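Local coordinates for protein tryptophane-5-halogenase (Microbispora sp. ATCC PTA-5024, PDB 5UAO) that probably catalyses the flavin-dependent chlorination of tryptophan at carbon 5 in a lanthipeptide, as a step in NAI-107 biosynthesis, at residues Gly110-Gly115 and Thr136-Glu141; Val117-Trp122 and Leu144-Met149; Arg334-Gly339 and Ala385-Leu390; Ala45-Ala50 and Ile368-Leu373. All blocks are in the same frame, centred on the assembly; numbering follows the deposited sequence.

Contact 1: Gly110-Gly115 and Thr136-Glu141; sequences GSRPEG and TGNVNE
N138 meets R112 by stacking and E114 and G115 by hydrogen bonds. The N138 amide lies almost parallel to the R112 guanidinium, their planes 6° apart, with N138 OD1 over the centre of that group and 3.3 Å from R112 CZ. Arginine suits this place because its flat head can be stacked on a face while its N-H groups bond outward at the edge. R112 NH1 does so, giving a short bond of 2.6 Å to G137 O on a lone pair; NE and NH2 turn to the backbone of G471 and L470.

Two more bonds across the contact leave from the N138 amide nitrogen. N138 ND2 reaches G115 O at 3.0 Å, in its own amide plane, and E114 OE2 at 3.2 Å, arriving above the carboxylate plane. With CG anti to the backbone N (chi1 -162°), the amide extends toward 110-115, and N138 OD1 also accepts from V139 N at 2.7 Å.

G137 leaves helix 129-136 with positive phi, T136 OG1 closes an ST turn on N138 N, and R112 to G115 form a type I beta turn within the loop that connects antiparallel strands 104-108 and 116-119, a beta hairpin.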
loop_
_atom_site.group_PDB
_atom_site.type_symbol
_atom_site.label_atom_id
_atom_site.label_comp_id
_atom_site.label_asym_id
_atom_site.label_seq_id
_atom_site.Cartn_x
_atom_site.Cartn_y
_atom_site.Cartn_z
ATOM N N GLY A 110 19.869 21.933 -8.111
ATOM C CA GLY A 110 20.403 21.216 -9.225
ATOM C C GLY A 110 21.158 22.102 -10.207
ATOM O O GLY A 110 21.418 23.304 -9.936
ATOM N N SER A 111 21.549 21.513 -11.317
ATOM C CA SER A 111 22.451 22.189 -12.233
ATOM C C SER A 111 21.777 23.038 -13.272
ATOM O O SER A 111 22.473 23.819 -13.928
ATOM C CB SER A 111 23.450 21.216 -12.841
ATOM O OG SER A 111 22.786 20.243 -13.625
ATOM N N ARG A 112 20.448 23.009 -13.377
ATOM C CA ARG A 112 19.769 23.956 -14.285
ATOM C C ARG A 112 19.815 25.367 -13.738
ATOM O O ARG A 112 19.373 25.615 -12.579
ATOM C CB ARG A 112 18.293 23.567 -14.473
ATOM C CG ARG A 112 18.069 22.163 -15.015
ATOM C CD ARG A 112 16.659 21.728 -14.652
ATOM N NE ARG A 112 16.287 20.358 -14.988
ATOM C CZ ARG A 112 16.048 19.974 -16.211
ATOM N NH1 ARG A 112 16.181 20.827 -17.216
ATOM N NH2 ARG A 112 15.688 18.749 -16.429
ATOM N N PRO A 113 20.325 26.331 -14.533
ATOM C CA PRO A 113 20.406 27.708 -14.001
ATOM C C PRO A 113 19.076 28.246 -13.501
ATOM O O PRO A 113 19.051 29.001 -12.524
ATOM C CB PRO A 113 20.871 28.543 -15.216
ATOM C CG PRO A 113 21.437 27.583 -16.202
ATOM C CD PRO A 113 21.025 26.182 -15.837
ATOM N N GLU A 114 17.975 27.868 -14.159
ATOM C CA GLU A 114 16.625 28.347 -13.771
ATOM C C GLU A 114 15.987 27.502 -12.662
ATOM O O GLU A 114 14.922 27.812 -12.186
ATOM C CB GLU A 114 15.701 28.337 -15.001
ATOM C CG GLU A 114 15.331 26.962 -15.605
ATOM C CD GLU A 114 16.359 26.319 -16.586
ATOM O OE1 GLU A 114 17.612 26.537 -16.504
ATOM O OE2 GLU A 114 15.887 25.551 -17.484
ATOM N N GLY A 115 16.622 26.414 -12.245
ATOM C CA GLY A 115 15.956 25.534 -11.290
ATOM C C GLY A 115 14.744 24.840 -11.916
ATOM O O GLY A 115 14.676 24.630 -13.156
ATOM N N THR A 136 10.748 21.383 -23.957
ATOM C CA THR A 136 11.345 22.519 -23.261
ATOM C C THR A 136 12.661 22.282 -22.580
ATOM O O THR A 136 13.346 23.232 -22.206
ATOM C CB THR A 136 10.399 23.173 -22.253
ATOM O OG1 THR A 136 10.400 22.461 -20.975
ATOM C CG2 THR A 136 9.063 23.245 -22.840
ATOM N N GLY A 137 13.088 21.048 -22.458
ATOM C CA GLY A 137 14.328 20.815 -21.807
ATOM C C GLY A 137 14.215 20.771 -20.267
ATOM O O GLY A 137 15.194 20.503 -19.588
ATOM N N ASN A 138 13.024 20.949 -19.735
ATOM C CA ASN A 138 12.811 20.932 -18.254
ATOM C C ASN A 138 11.344 20.519 -17.926
ATOM O O ASN A 138 10.544 20.203 -18.819
ATOM C CB ASN A 138 13.186 22.344 -17.779
ATOM C CG ASN A 138 13.461 22.449 -16.306
ATOM O OD1 ASN A 138 13.254 21.535 -15.535
ATOM N ND2 ASN A 138 13.979 23.585 -15.914
ATOM N N VAL A 139 10.976 20.549 -16.650
ATOM C CA VAL A 139 9.750 19.986 -16.136
ATOM C C VAL A 139 8.685 21.026 -15.878
ATOM O O VAL A 139 7.666 20.713 -15.306
ATOM C CB VAL A 139 9.975 19.222 -14.756
ATOM C CG1 VAL A 139 10.822 18.019 -14.962
ATOM C CG2 VAL A 139 10.621 20.122 -13.687
ATOM N N ASN A 140 8.958 22.271 -16.251
ATOM C CA ASN A 140 8.191 23.405 -15.817
ATOM C C ASN A 140 6.950 23.640 -16.644
ATOM O O ASN A 140 6.203 24.506 -16.339
ATOM C CB ASN A 140 9.080 24.659 -15.791
ATOM C CG ASN A 140 10.092 24.639 -14.696
ATOM O OD1 ASN A 140 10.107 23.779 -13.810
ATOM N ND2 ASN A 140 10.900 25.649 -14.687
ATOM N N GLU A 141 6.710 22.816 -17.644
ATOM C CA GLU A 141 5.431 22.792 -18.316
ATOM C C GLU A 141 4.733 21.459 -18.165
ATOM O O GLU A 141 3.840 21.116 -18.985
ATOM C CB GLU A 141 5.625 23.180 -19.827
ATOM C CG GLU A 141 6.042 24.666 -19.945
ATOM C CD GLU A 141 5.806 25.271 -21.333
ATOM O OE1 GLU A 141 5.416 24.538 -22.287
ATOM O OE2 GLU A 141 6.015 26.488 -21.472
HETATM O O HOH W 1 12.033 27.131 -11.955
#

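Contact 2: Val117-Trp122 and Leu144-Met149; sequences VAPFDW and LQAMLM
Chi1 of 69° sets the D121 carboxylate between its backbone N and carbonyl carbon, turned toward the start of helix 144-151, while the Q145 chain runs extended beyond CG. The two side chains lie alongside one another, pointing opposite ways. D121 OD2 accepts from Q145 N at 2.8 Å, the N-H coming from above the carboxylate plane; OD1 is held by the hydroxyl of T143. An acidic side chain fits here, since amides in the first turn of a helix have no backbone acceptor within it, and the positive end of the helix dipole would probably favour the negative charge. In return Q145 OE1 lies 2.9 Å from F120 N in a weak, bent bond, and NE2 goes to P171 O. A glutamine can thus serve the strand end and a second loop with one amide.

This is an edge strand packed against a helix: 116-119 ends a mixed seven-stranded sheet, the N-to-C directions of 117-119 and 144-149 are 131° apart, and the axes of these segments approach to 7.6 Å.

Beyond the polar pair, toward V117 and M149, the surfaces are apolar. A146 is small enough to let the strand come close, and V117 CG2 rests on A146 CB at 3.7 Å. P119 CB sits against Q145 CB at 3.7 Å. The M149 chain bends at its last torsion (chi3 -89°), which brings the methyl CE against P119, and the pair M149 CE to P119 CB is tight at 3.3 Å. The same methyl, M149 CE, reaches V117 CB at 3.9 Å.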
loop_
_atom_site.group_PDB
_atom_site.type_symbol
_atom_site.label_atom_id
_atom_site.label_comp_id
_atom_site.label_asym_id
_atom_site.label_seq_id
_atom_site.Cartn_x
_atom_site.Cartn_y
_atom_site.Cartn_z
ATOM N N VAL A 117 10.286 23.665 -10.852
ATOM C CA VAL A 117 9.148 23.841 -9.959
ATOM C C VAL A 117 8.447 22.517 -9.785
ATOM O O VAL A 117 8.419 21.684 -10.694
ATOM C CB VAL A 117 8.138 24.939 -10.446
ATOM C CG1 VAL A 117 8.817 26.301 -10.482
ATOM C CG2 VAL A 117 7.526 24.604 -11.774
ATOM N N ALA A 118 7.902 22.341 -8.596
ATOM C CA ALA A 118 7.239 21.151 -8.177
ATOM C C ALA A 118 5.846 21.511 -7.684
ATOM O O ALA A 118 5.686 21.936 -6.539
ATOM C CB ALA A 118 8.038 20.527 -7.039
ATOM N N PRO A 119 4.838 21.219 -8.480
ATOM C CA PRO A 119 3.487 21.601 -8.173
ATOM C C PRO A 119 2.678 20.503 -7.465
ATOM O O PRO A 119 3.051 19.347 -7.471
ATOM C CB PRO A 119 2.925 21.906 -9.567
ATOM C CG PRO A 119 3.505 20.811 -10.377
ATOM C CD PRO A 119 4.914 20.607 -9.833
ATOM N N PHE A 120 1.524 20.857 -6.903
ATOM C CA PHE A 120 0.657 19.886 -6.228
ATOM C C PHE A 120 -0.375 19.193 -7.167
ATOM O O PHE A 120 -1.064 18.274 -6.724
ATOM C CB PHE A 120 -0.175 20.597 -5.159
ATOM C CG PHE A 120 0.572 20.945 -3.897
ATOM C CD1 PHE A 120 1.175 19.936 -3.110
ATOM C CD2 PHE A 120 0.598 22.258 -3.439
ATOM C CE1 PHE A 120 1.870 20.276 -1.936
ATOM C CE2 PHE A 120 1.220 22.596 -2.235
ATOM C CZ PHE A 120 1.871 21.618 -1.485
ATOM N N ASP A 121 -0.518 19.658 -8.409
ATOM C CA ASP A 121 -1.715 19.335 -9.246
ATOM C C ASP A 121 -1.588 18.266 -10.331
ATOM O O ASP A 121 -2.401 18.202 -11.296
ATOM C CB ASP A 121 -2.176 20.571 -9.962
ATOM C CG ASP A 121 -1.198 21.018 -11.031
ATOM O OD1 ASP A 121 0.006 20.659 -10.965
ATOM O OD2 ASP A 121 -1.649 21.757 -11.925
ATOM N N TRP A 122 -0.576 17.446 -10.217
ATOM C CA TRP A 122 -0.596 16.201 -10.952
ATOM C C TRP A 122 -1.970 15.559 -11.010
ATOM O O TRP A 122 -2.634 15.434 -9.975
ATOM C CB TRP A 122 0.277 15.260 -10.215
ATOM C CG TRP A 122 1.450 15.152 -10.871
ATOM C CD1 TRP A 122 2.541 15.956 -10.768
ATOM C CD2 TRP A 122 1.724 14.170 -11.854
ATOM N NE1 TRP A 122 3.518 15.491 -11.616
ATOM C CE2 TRP A 122 3.041 14.386 -12.288
ATOM C CE3 TRP A 122 0.987 13.099 -12.383
ATOM C CZ2 TRP A 122 3.652 13.568 -13.252
ATOM C CZ3 TRP A 122 1.577 12.288 -13.320
ATOM C CH2 TRP A 122 2.908 12.526 -13.757
ATOM N N LEU A 144 -0.418 22.588 -15.265
ATOM C CA LEU A 144 -0.929 23.958 -15.228
ATOM C C LEU A 144 -0.363 24.718 -14.026
ATOM O O LEU A 144 0.034 25.832 -14.196
ATOM C CB LEU A 144 -2.473 23.944 -15.181
ATOM C CG LEU A 144 -3.276 25.277 -15.125
ATOM C CD1 LEU A 144 -2.916 26.195 -16.262
ATOM C CD2 LEU A 144 -4.799 25.074 -15.100
ATOM N N GLN A 145 -0.304 24.100 -12.826
ATOM C CA GLN A 145 0.220 24.798 -11.681
ATOM C C GLN A 145 1.692 25.108 -11.868
ATOM O O GLN A 145 2.204 26.136 -11.373
ATOM C CB GLN A 145 0.025 24.010 -10.395
ATOM C CG GLN A 145 -1.263 24.251 -9.671
ATOM C CD GLN A 145 -1.313 23.512 -8.334
ATOM O OE1 GLN A 145 -0.570 22.534 -8.099
ATOM N NE2 GLN A 145 -2.231 23.944 -7.471
ATOM N N ALA A 146 2.395 24.244 -12.594
ATOM C CA ALA A 146 3.817 24.543 -12.875
ATOM C C ALA A 146 3.929 25.805 -13.674
ATOM O O ALA A 146 4.834 26.607 -13.419
ATOM C CB ALA A 146 4.522 23.412 -13.578
ATOM N N MET A 147 3.023 25.994 -14.639
ATOM C CA MET A 147 2.972 27.267 -15.429
ATOM C C MET A 147 2.470 28.484 -14.607
ATOM O O MET A 147 2.971 29.582 -14.729
ATOM C CB MET A 147 2.130 27.096 -16.686
ATOM C CG MET A 147 2.667 26.089 -17.684
ATOM S SD MET A 147 1.470 25.751 -18.983
ATOM C CE MET A 147 2.351 24.551 -19.958
ATOM N N LEU A 148 1.494 28.287 -13.736
ATOM C CA LEU A 148 1.101 29.368 -12.820
ATOM C C LEU A 148 2.270 29.816 -11.936
ATOM O O LEU A 148 2.597 31.015 -11.823
ATOM C CB LEU A 148 -0.108 28.911 -12.013
ATOM C CG LEU A 148 -1.409 28.843 -12.834
ATOM C CD1 LEU A 148 -2.371 27.816 -12.272
ATOM C CD2 LEU A 148 -2.040 30.244 -12.761
ATOM N N MET A 149 3.019 28.839 -11.428
ATOM C CA MET A 149 4.200 29.199 -10.627
ATOM C C MET A 149 5.269 30.016 -11.382
ATOM O O MET A 149 5.771 31.027 -10.860
ATOM C CB MET A 149 4.794 27.959 -9.977
ATOM C CG MET A 149 3.911 27.305 -8.921
ATOM S SD MET A 149 4.839 25.949 -8.079
ATOM C CE MET A 149 4.444 24.751 -9.098
#

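Contact 3: Arg334-Gly339 and Ala385-Leu390; sequences REAWRG and AANQAL
N387 OD1 is gripped by two consecutive backbone amides, those of W337 and A336. W337 N, at 2.8 Å from N387 OD1, arrives in the carbonyl plane on a lone pair, whereas A336 N, at 2.9 Å, comes from well above that plane. The other half of the amide answers: N387 ND2 donates to W337 O at 3.0 Å with an N-H...O angle of 166°, the acceptor lying in the amide plane. Bonds at both ends fix the rotation of the amide, and asparagine suits the place because one short, flat group carries an acceptor and a donor matched to the N-H and C=O of W337. Its CG stands anti to the carbonyl carbon (chi1 -66°), which carries the amide off the helix toward 334-339.

Water joins the segments twice more. One molecule donates to R334 O and N387 O; another accepts from N387 ND2 and donates to E335 OE2. The other carboxylate oxygen, E335 OE1, forms a salt bridge with R338 NH1, meeting the guanidinium in its plane, and R338 NE has D210 as a further partner.

The alanines are small enough for the segments to lie close, E335 CA and N387 CA being 5.2 Å apart. A336 CB touches L390 CD1 at 3.8 Å, and A386 CB lies obliquely against W337 CE3 at 3.7 Å. The indole is kept in place by NE1 donating to G339 O. N387 of helix 383-406 thus pairs with strand 337-338, outermost within this chain in the Rossmann-like FAD-binding domain's mixed sheet, and with the residue just before it.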
loop_
_atom_site.group_PDB
_atom_site.type_symbol
_atom_site.label_atom_id
_atom_site.label_comp_id
_atom_site.label_asym_id
_atom_site.label_seq_id
_atom_site.Cartn_x
_atom_site.Cartn_y
_atom_site.Cartn_z
ATOM N N ARG A 334 11.309 4.826 18.018
ATOM C CA ARG A 334 10.962 3.472 17.611
ATOM C C ARG A 334 9.472 3.337 17.578
ATOM O O ARG A 334 8.932 2.714 16.680
ATOM C CB ARG A 334 11.577 2.448 18.575
ATOM C CG ARG A 334 11.716 1.014 18.074
ATOM C CD ARG A 334 12.398 0.156 19.130
ATOM N NE ARG A 334 11.771 0.333 20.479
ATOM C CZ ARG A 334 12.337 -0.040 21.654
ATOM N NH1 ARG A 334 13.531 -0.641 21.683
ATOM N NH2 ARG A 334 11.697 0.148 22.811
ATOM N N GLU A 335 8.795 3.969 18.537
ATOM C CA GLU A 335 7.364 3.846 18.638
ATOM C C GLU A 335 6.802 5.210 18.961
ATOM O O GLU A 335 7.474 6.034 19.614
ATOM C CB GLU A 335 7.027 2.879 19.793
ATOM C CG GLU A 335 7.789 1.544 19.797
ATOM C CD GLU A 335 7.263 0.601 20.867
ATOM O OE1 GLU A 335 7.597 0.836 22.031
ATOM O OE2 GLU A 335 6.455 -0.319 20.533
ATOM N N ALA A 336 5.574 5.436 18.548
ATOM C CA ALA A 336 4.841 6.633 18.913
ATOM C C ALA A 336 3.860 6.452 20.061
ATOM O O ALA A 336 3.477 7.436 20.742
ATOM C CB ALA A 336 4.087 7.170 17.687
ATOM N N TRP A 337 3.355 5.221 20.215
ATOM C CA TRP A 337 2.325 4.931 21.181
ATOM C C TRP A 337 2.798 3.772 22.036
ATOM O O TRP A 337 3.144 2.690 21.518
ATOM C CB TRP A 337 1.052 4.552 20.477
ATOM C CG TRP A 337 -0.177 4.364 21.283
ATOM C CD1 TRP A 337 -0.284 4.070 22.634
ATOM C CD2 TRP A 337 -1.509 4.389 20.781
ATOM N NE1 TRP A 337 -1.566 3.998 22.992
ATOM C CE2 TRP A 337 -2.366 4.157 21.889
ATOM C CE3 TRP A 337 -2.075 4.629 19.504
ATOM C CZ2 TRP A 337 -3.761 4.146 21.776
ATOM C CZ3 TRP A 337 -3.499 4.624 19.353
ATOM C CH2 TRP A 337 -4.328 4.390 20.510
ATOM N N ARG A 338 2.752 3.989 23.339
ATOM C CA ARG A 338 2.980 2.933 24.287
ATOM C C ARG A 338 2.098 3.096 25.532
ATOM O O ARG A 338 2.131 4.112 26.235
ATOM C CB ARG A 338 4.423 2.903 24.684
ATOM C CG ARG A 338 4.765 1.650 25.472
ATOM C CD ARG A 338 6.248 1.453 25.439
ATOM N NE ARG A 338 6.621 0.179 26.011
ATOM C CZ ARG A 338 7.268 -0.764 25.358
ATOM N NH1 ARG A 338 7.665 -0.584 24.105
ATOM N NH2 ARG A 338 7.544 -1.898 25.984
ATOM N N GLY A 339 1.318 2.072 25.815
ATOM C CA GLY A 339 0.358 2.093 26.932
ATOM C C GLY A 339 -0.579 3.274 26.791
ATOM O O GLY A 339 -1.283 3.407 25.817
ATOM N N ALA A 385 -0.236 -1.313 15.630
ATOM C CA ALA A 385 -0.677 -0.898 14.288
ATOM C C ALA A 385 -0.317 0.555 14.036
ATOM O O ALA A 385 0.131 0.908 12.931
ATOM C CB ALA A 385 -2.155 -1.056 14.105
ATOM N N ALA A 386 -0.561 1.391 15.048
ATOM C CA ALA A 386 -0.261 2.815 14.974
ATOM C C ALA A 386 1.214 2.988 14.791
ATOM O O ALA A 386 1.629 3.727 13.913
ATOM C CB ALA A 386 -0.729 3.552 16.234
ATOM N N ASN A 387 2.034 2.276 15.569
ATOM C CA ASN A 387 3.473 2.441 15.457
ATOM C C ASN A 387 4.082 2.054 14.124
ATOM O O ASN A 387 5.036 2.721 13.615
ATOM C CB ASN A 387 4.182 1.668 16.551
ATOM C CG ASN A 387 3.884 2.247 17.941
ATOM O OD1 ASN A 387 3.594 3.432 18.057
ATOM N ND2 ASN A 387 3.987 1.439 18.967
ATOM N N GLN A 388 3.620 0.921 13.582
ATOM C CA GLN A 388 4.060 0.487 12.269
ATOM C C GLN A 388 3.637 1.419 11.161
ATOM O O GLN A 388 4.374 1.640 10.235
ATOM C CB GLN A 388 3.508 -0.941 11.980
ATOM C CG GLN A 388 4.209 -1.986 12.811
ATOM C CD GLN A 388 3.596 -3.383 12.642
ATOM O OE1 GLN A 388 2.546 -3.555 12.013
ATOM N NE2 GLN A 388 4.220 -4.367 13.273
ATOM N N ALA A 389 2.444 1.983 11.238
ATOM C CA ALA A 389 1.964 2.861 10.192
ATOM C C ALA A 389 2.781 4.141 10.198
ATOM O O ALA A 389 3.224 4.641 9.120
ATOM C CB ALA A 389 0.487 3.193 10.375
ATOM N N LEU A 390 3.004 4.667 11.391
ATOM C CA LEU A 390 3.811 5.897 11.491
ATOM C C LEU A 390 5.274 5.712 11.105
ATOM O O LEU A 390 5.858 6.569 10.411
ATOM C CB LEU A 390 3.680 6.528 12.894
ATOM C CG LEU A 390 2.345 7.286 13.062
ATOM C CD1 LEU A 390 2.013 7.510 14.532
ATOM C CD2 LEU A 390 2.337 8.571 12.265
HETATM O O HOH W 2 6.835 4.035 15.307
HETATM O O HOH W 3 4.846 -1.343 18.414
#

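Contact 4: Ala45-Ala50 and Ile368-Leu373; sequences ALALKA and ILVSLL
Helix segments 45-50 and 368-372 run side by side in nearly the same direction, at 25° to one another with axes 9.9 Å apart, and L48 and V370 have the nearest CA atoms, 6.2 Å apart. No hydrogen bond crosses between them; the contact is made of aliphatic methyl groups.

V370 sits at the middle. Its CG1 stands anti to the backbone N (chi1 176°) and its CG2 anti to the carbonyl carbon, a rotation that puts CG2 on A47 CB and turns CG1 to the A47 carbonyl. V370 CG2 lies against A47 CB at 4.0 Å, where alanine, with its single methyl, lets the branched valine come close to the neighbouring backbone. L48 approaches differently: it leaves the helix at the flank, and its long side chain then turns inward, bringing the methyl CD2 within reach of three residues. L48 CD2 is 4.2 Å from V370 CG2, 4.3 Å from L373 CD2 and 4.5 Å from L369 CD2. Leucine suits such a place, as its flexible branched end can settle among several partners.

L369 and L373 also pack on F227 of strand 227-230. The arrangement is consistent with a Rossmann-like FAD domain, in which helix 39-51 follows strand 31-35 and helix 358-372 packs on strand 227-230.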
loop_
_atom_site.group_PDB
_atom_site.type_symbol
_atom_site.label_atom_id
_atom_site.label_comp_id
_atom_site.label_asym_id
_atom_site.label_seq_id
_atom_site.Cartn_x
_atom_site.Cartn_y
_atom_site.Cartn_z
ATOM N N ALA A 45 -5.720 18.565 20.624
ATOM C CA ALA A 45 -6.823 18.866 21.552
ATOM C C ALA A 45 -8.138 19.222 20.789
ATOM O O ALA A 45 -9.210 18.759 21.152
ATOM C CB ALA A 45 -6.419 20.014 22.464
ATOM N N LEU A 46 -8.017 19.974 19.693
ATOM C CA LEU A 46 -9.181 20.328 18.884
ATOM C C LEU A 46 -9.801 19.100 18.209
ATOM O O LEU A 46 -11.013 19.011 18.120
ATOM C CB LEU A 46 -8.809 21.388 17.852
ATOM C CG LEU A 46 -8.579 22.734 18.474
ATOM C CD1 LEU A 46 -7.864 23.643 17.504
ATOM C CD2 LEU A 46 -9.917 23.358 18.820
ATOM N N ALA A 47 -8.949 18.168 17.740
ATOM C CA ALA A 47 -9.419 16.940 17.111
ATOM C C ALA A 47 -10.138 16.027 18.107
ATOM O O ALA A 47 -11.217 15.477 17.739
ATOM C CB ALA A 47 -8.283 16.200 16.453
ATOM N N LEU A 48 -9.590 15.896 19.341
ATOM C CA LEU A 48 -10.233 15.113 20.350
ATOM C C LEU A 48 -11.618 15.641 20.724
ATOM O O LEU A 48 -12.575 14.878 20.829
ATOM C CB LEU A 48 -9.404 14.994 21.623
ATOM C CG LEU A 48 -8.188 14.089 21.497
ATOM C CD1 LEU A 48 -7.198 14.491 22.613
ATOM C CD2 LEU A 48 -8.565 12.634 21.598
ATOM N N LYS A 49 -11.695 16.917 20.992
ATOM C CA LYS A 49 -12.952 17.526 21.340
ATOM C C LYS A 49 -13.967 17.533 20.144
ATOM O O LYS A 49 -15.149 17.415 20.392
ATOM C CB LYS A 49 -12.684 18.935 21.877
ATOM C CG LYS A 49 -13.722 19.476 22.840
ATOM C CD LYS A 49 -13.796 18.667 24.141
ATOM C CE LYS A 49 -14.896 19.223 25.027
ATOM N NZ LYS A 49 -15.274 18.201 26.035
ATOM N N ALA A 50 -13.518 17.630 18.879
ATOM C CA ALA A 50 -14.419 17.635 17.716
ATOM C C ALA A 50 -15.032 16.282 17.521
ATOM O O ALA A 50 -16.209 16.171 17.254
ATOM C CB ALA A 50 -13.672 17.964 16.432
ATOM N N ILE A 368 -4.870 9.009 13.594
ATOM C CA ILE A 368 -4.600 7.710 14.197
ATOM C C ILE A 368 -5.088 7.649 15.648
ATOM O O ILE A 368 -5.851 6.735 16.038
ATOM C CB ILE A 368 -3.092 7.374 14.095
ATOM C CG1 ILE A 368 -2.713 7.100 12.629
ATOM C CG2 ILE A 368 -2.679 6.183 14.940
ATOM C CD1 ILE A 368 -1.234 6.901 12.451
ATOM N N LEU A 369 -4.687 8.625 16.430
ATOM C CA LEU A 369 -5.080 8.672 17.836
ATOM C C LEU A 369 -6.582 8.763 17.972
ATOM O O LEU A 369 -7.214 8.048 18.765
ATOM C CB LEU A 369 -4.453 9.892 18.491
ATOM C CG LEU A 369 -4.939 10.200 19.954
ATOM C CD1 LEU A 369 -4.505 9.077 20.882
ATOM C CD2 LEU A 369 -4.411 11.534 20.406
ATOM N N VAL A 370 -7.184 9.640 17.196
ATOM C CA VAL A 370 -8.618 9.928 17.374
ATOM C C VAL A 370 -9.494 8.756 16.978
ATOM O O VAL A 370 -10.518 8.451 17.664
ATOM C CB VAL A 370 -9.035 11.214 16.698
ATOM C CG1 VAL A 370 -10.552 11.456 16.805
ATOM C CG2 VAL A 370 -8.307 12.357 17.400
ATOM N N SER A 371 -9.076 8.068 15.924
ATOM C CA SER A 371 -9.733 6.849 15.513
ATOM C C SER A 371 -9.537 5.674 16.424
ATOM O O SER A 371 -10.399 4.834 16.478
ATOM C CB SER A 371 -9.112 6.374 14.187
ATOM O OG SER A 371 -9.385 7.296 13.190
ATOM N N LEU A 372 -8.326 5.504 16.967
ATOM C CA LEU A 372 -7.968 4.293 17.647
ATOM C C LEU A 372 -7.995 4.335 19.191
ATOM O O LEU A 372 -7.854 3.292 19.827
ATOM C CB LEU A 372 -6.598 3.798 17.175
ATOM C CG LEU A 372 -6.439 3.419 15.714
ATOM C CD1 LEU A 372 -5.060 2.782 15.513
ATOM C CD2 LEU A 372 -7.519 2.488 15.238
ATOM N N LEU A 373 -8.175 5.509 19.777
ATOM C CA LEU A 373 -8.166 5.671 21.244
ATOM C C LEU A 373 -9.232 4.746 21.832
ATOM O O LEU A 373 -10.365 4.785 21.396
ATOM C CB LEU A 373 -8.420 7.102 21.611
ATOM C CG LEU A 373 -8.493 7.418 23.139
ATOM C CD1 LEU A 373 -7.117 7.338 23.765
ATOM C CD2 LEU A 373 -9.093 8.787 23.378
#

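How the contacts relate
The four contacts form two pairs on opposite sides of the chain's centre, with centres 33 to 43 Å apart between the pairs. Contacts 1 and 2, 13 Å apart, alternate along the chain and meet where N140 OD1 probably bonds to V117 N; contact 1 holds the loop leading into strand 116-119, and contact 2 the strand itself. Contacts 3 and 4, 16 Å apart, use successive helices, 383-406 and 358-372 respectively, which pack together through A386, L390 and I368; both touch the second subunit. Contacts 1 and 2 fall within the 317 residues between the segments of contact 4. The two sheets draw on interleaved parts of the chain, so the FAD-binding part is assembled from residues far apart in sequence.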